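Local coordinates for 49 protein (PDB 6A4V) that probably interacts with the host poly(ADP-ribose) polymerase 1 and thereby facilitates replication of this gammaherpesvirus, at residues 249-252 with 253-257. Numbering follows the deposited sequence.
Sequences LFKN and HVKEL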
ATOM      1  N   LEU B 249      10.758 -18.406  -2.029  1.00 25.01           N
ATOM      2  CA  LEU B 249      10.658 -18.621  -3.410  1.00 27.98           C
ATOM      3  C   LEU B 249      11.316 -17.431  -4.083  1.00 25.85           C
ATOM      4  O   LEU B 249      11.960 -17.632  -5.035  1.00 33.02           O
ATOM      5  CB  LEU B 249       9.189 -18.831  -3.749  1.00 29.06           C
ATOM      6  CG  LEU B 249       8.830 -19.517  -5.067  1.00 41.62           C
ATOM      7  CD1 LEU B 249       9.524 -20.858  -5.234  1.00 42.59           C
ATOM      8  CD2 LEU B 249       7.302 -19.684  -5.169  1.00 35.69           C
ATOM      9  N   PHE B 250      11.226 -16.215  -3.506  1.00 33.39           N
ATOM     10  CA  PHE B 250      11.851 -15.006  -4.111  1.00 27.96           C
ATOM     11  C   PHE B 250      13.361 -15.035  -3.852  1.00 33.73           C
ATOM     12  O   PHE B 250      14.211 -14.763  -4.743  1.00 26.21           O
ATOM     13  CB  PHE B 250      11.106 -13.779  -3.588  1.00 33.85           C
ATOM     14  CG  PHE B 250      11.692 -12.439  -3.924  1.00 30.58           C
ATOM     15  CD1 PHE B 250      11.872 -12.063  -5.234  1.00 32.76           C
ATOM     16  CD2 PHE B 250      11.955 -11.508  -2.922  1.00 43.12           C
ATOM     17  CE1 PHE B 250      12.484 -10.867  -5.548  1.00 30.37           C
ATOM     18  CE2 PHE B 250      12.455 -10.251  -3.238  1.00 44.74           C
ATOM     19  CZ  PHE B 250      12.766  -9.954  -4.561  1.00 40.03           C
ATOM     20  N   LYS B 251      13.734 -15.234  -2.598  1.00 25.80           N
ATOM     21  CA  LYS B 251      15.212 -15.261  -2.309  1.00 35.75           C
ATOM     22  C   LYS B 251      15.979 -16.303  -3.162  1.00 33.69           C
ATOM     23  O   LYS B 251      17.083 -16.107  -3.578  1.00 39.72           O
ATOM     24  CB  LYS B 251      15.392 -15.646  -0.846  1.00 32.47           C
ATOM     25  CG  LYS B 251      16.813 -15.584  -0.325  1.00 44.25           C
ATOM     26  CD  LYS B 251      17.087 -16.681   0.705  1.00 52.14           C
ATOM     27  CE  LYS B 251      16.014 -16.859   1.759  1.00 50.29           C
ATOM     28  NZ  LYS B 251      16.466 -17.881   2.740  1.00 54.45           N
ATOM     29  N   ASN B 252      15.421 -17.513  -3.291  1.00 41.95           N
ATOM     30  CA  ASN B 252      16.050 -18.598  -4.018  1.00 34.27           C
ATOM     31  C   ASN B 252      16.059 -18.325  -5.534  1.00 33.31           C
ATOM     32  O   ASN B 252      17.018 -18.776  -6.271  1.00 37.26           O
ATOM     33  CB  ASN B 252      15.410 -19.933  -3.643  1.00 28.56           C
ATOM     34  CG  ASN B 252      15.741 -20.330  -2.229  1.00 27.62           C
ATOM     35  OD1 ASN B 252      16.931 -20.363  -1.861  1.00 23.23           O
ATOM     36  ND2 ASN B 252      14.725 -20.739  -1.456  1.00 24.79           N
ATOM     37  N   HIS B 253      15.083 -17.590  -6.052  1.00 29.62           N
ATOM     38  CA  HIS B 253      15.141 -17.331  -7.488  1.00 29.68           C
ATOM     39  C   HIS B 253      16.133 -16.224  -7.718  1.00 33.09           C
ATOM     40  O   HIS B 253      16.707 -16.214  -8.792  1.00 23.10           O
ATOM     41  CB  HIS B 253      13.830 -16.988  -8.157  1.00 31.25           C
ATOM     42  CG  HIS B 253      12.995 -18.148  -8.558  1.00 38.89           C
ATOM     43  ND1 HIS B 253      13.207 -18.838  -9.745  1.00 31.92           N
ATOM     44  CD2 HIS B 253      11.875 -18.660  -7.988  1.00 36.75           C
ATOM     45  CE1 HIS B 253      12.260 -19.751  -9.854  1.00 47.75           C
ATOM     46  NE2 HIS B 253      11.448 -19.691  -8.768  1.00 41.25           N
ATOM     47  N   VAL B 254      16.373 -15.336  -6.726  1.00 27.64           N
ATOM     48  CA  VAL B 254      17.519 -14.424  -6.897  1.00 28.97           C
ATOM     49  C   VAL B 254      18.814 -15.257  -7.020  1.00 39.49           C
ATOM     50  O   VAL B 254      19.669 -14.986  -7.874  1.00 39.30           O
ATOM     51  CB  VAL B 254      17.533 -13.324  -5.800  1.00 35.30           C
ATOM     52  CG1 VAL B 254      18.814 -12.496  -5.837  1.00 27.80           C
ATOM     53  CG2 VAL B 254      16.333 -12.359  -6.001  1.00 35.72           C
ATOM     54  N   LYS B 255      18.973 -16.319  -6.205  1.00 39.45           N
ATOM     55  CA  LYS B 255      20.242 -17.105  -6.328  1.00 47.43           C
ATOM     56  C   LYS B 255      20.350 -17.809  -7.685  1.00 43.62           C
ATOM     57  O   LYS B 255      21.420 -17.814  -8.215  1.00 31.71           O
ATOM     58  CB  LYS B 255      20.434 -18.053  -5.157  1.00 44.83           C
ATOM     59  CG  LYS B 255      21.179 -17.330  -4.035  1.00 50.14           C
ATOM     60  CD  LYS B 255      20.738 -17.734  -2.696  1.00 65.71           C
ATOM     61  CE  LYS B 255      21.161 -16.778  -1.601  1.00 78.59           C
ATOM     62  NZ  LYS B 255      20.326 -17.024  -0.393  1.00 94.88           N
ATOM     63  N   GLU B 256      19.222 -18.322  -8.204  1.00 38.65           N
ATOM     64  CA  GLU B 256      19.144 -18.888  -9.465  1.00 36.43           C
ATOM     65  C   GLU B 256      19.597 -17.867 -10.504  1.00 48.44           C
ATOM     66  O   GLU B 256      20.403 -18.208 -11.340  1.00 42.72           O
ATOM     67  CB  GLU B 256      17.727 -19.355  -9.794  1.00 37.67           C
ATOM     68  CG  GLU B 256      17.580 -19.719 -11.246  1.00 43.43           C
ATOM     69  CD  GLU B 256      16.252 -20.241 -11.752  1.00 41.30           C
ATOM     70  OE1 GLU B 256      16.318 -21.090 -12.631  1.00 53.71           O
ATOM     71  OE2 GLU B 256      15.169 -19.757 -11.342  1.00 47.75           O
ATOM     72  N   LEU B 257      19.018 -16.650 -10.489  1.00 47.08           N
ATOM     73  CA  LEU B 257      19.379 -15.646 -11.464  1.00 44.60           C
ATOM     74  C   LEU B 257      20.891 -15.399 -11.432  1.00 46.99           C
ATOM     75  O   LEU B 257      21.459 -15.169 -12.473  1.00 47.23           O
ATOM     76  CB  LEU B 257      18.644 -14.337 -11.175  1.00 46.93           C
ATOM     77  CG  LEU B 257      19.126 -13.123 -11.992  1.00 36.19           C
ATOM     78  CD1 LEU B 257      18.444 -13.079 -13.335  1.00 29.15           C
ATOM     79  CD2 LEU B 257      18.859 -11.833 -11.279  1.00 33.90           C
TER
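Two first torsions arrange the polar side of this helical turn: His253 sets its imidazole beside its own backbone N (chi1 -84°), swinging it back over the preceding turn toward Leu249, while Glu256, with CG anti to N (chi1 169°) and the chain extended beyond, carries its carboxylate to His253 ND1. The ring edge carrying CD2 comes to 3.1 Å from Leu249 O, near the ring plane, and NE2 lies alongside the Leu249 methyl CD1 at 4.2 Å. On the far side of the ring ND1 donates to Glu256 OE2 over 2.7 Å, a His-carboxylate hydrogen bond that meets the oxygen nearly along its C-O axis but is bent at the hydrogen (135°), with OE2 tilted from the ring plane. This probably limits rotation of the imidazole and may favour its protonated form. The i to i+4 pattern of an alpha-helix continues, Val254 N reaching Phe250 O at 3.0 Å and Glu256 N reaching Asn252 O at 3.0 Å. Lys251 and Lys255 run side by side, with Lys255 NZ 3.4 Å from Lys251 CD; both chains are bent, and Lys251 NZ and Lys255 NZ, like charges not in contact, lie 5.0 Å apart. Phe250 and Val254 form the apolar side, Phe250 CE1 4.2 Å from Val254 CG2. Both meet Leu69 of helix 61-85 and Leu286 of helix 274-289 as helix 238-262 packs in an all-helical bundle, and Leu257 extends these interfaces to Cys65 and Leu279.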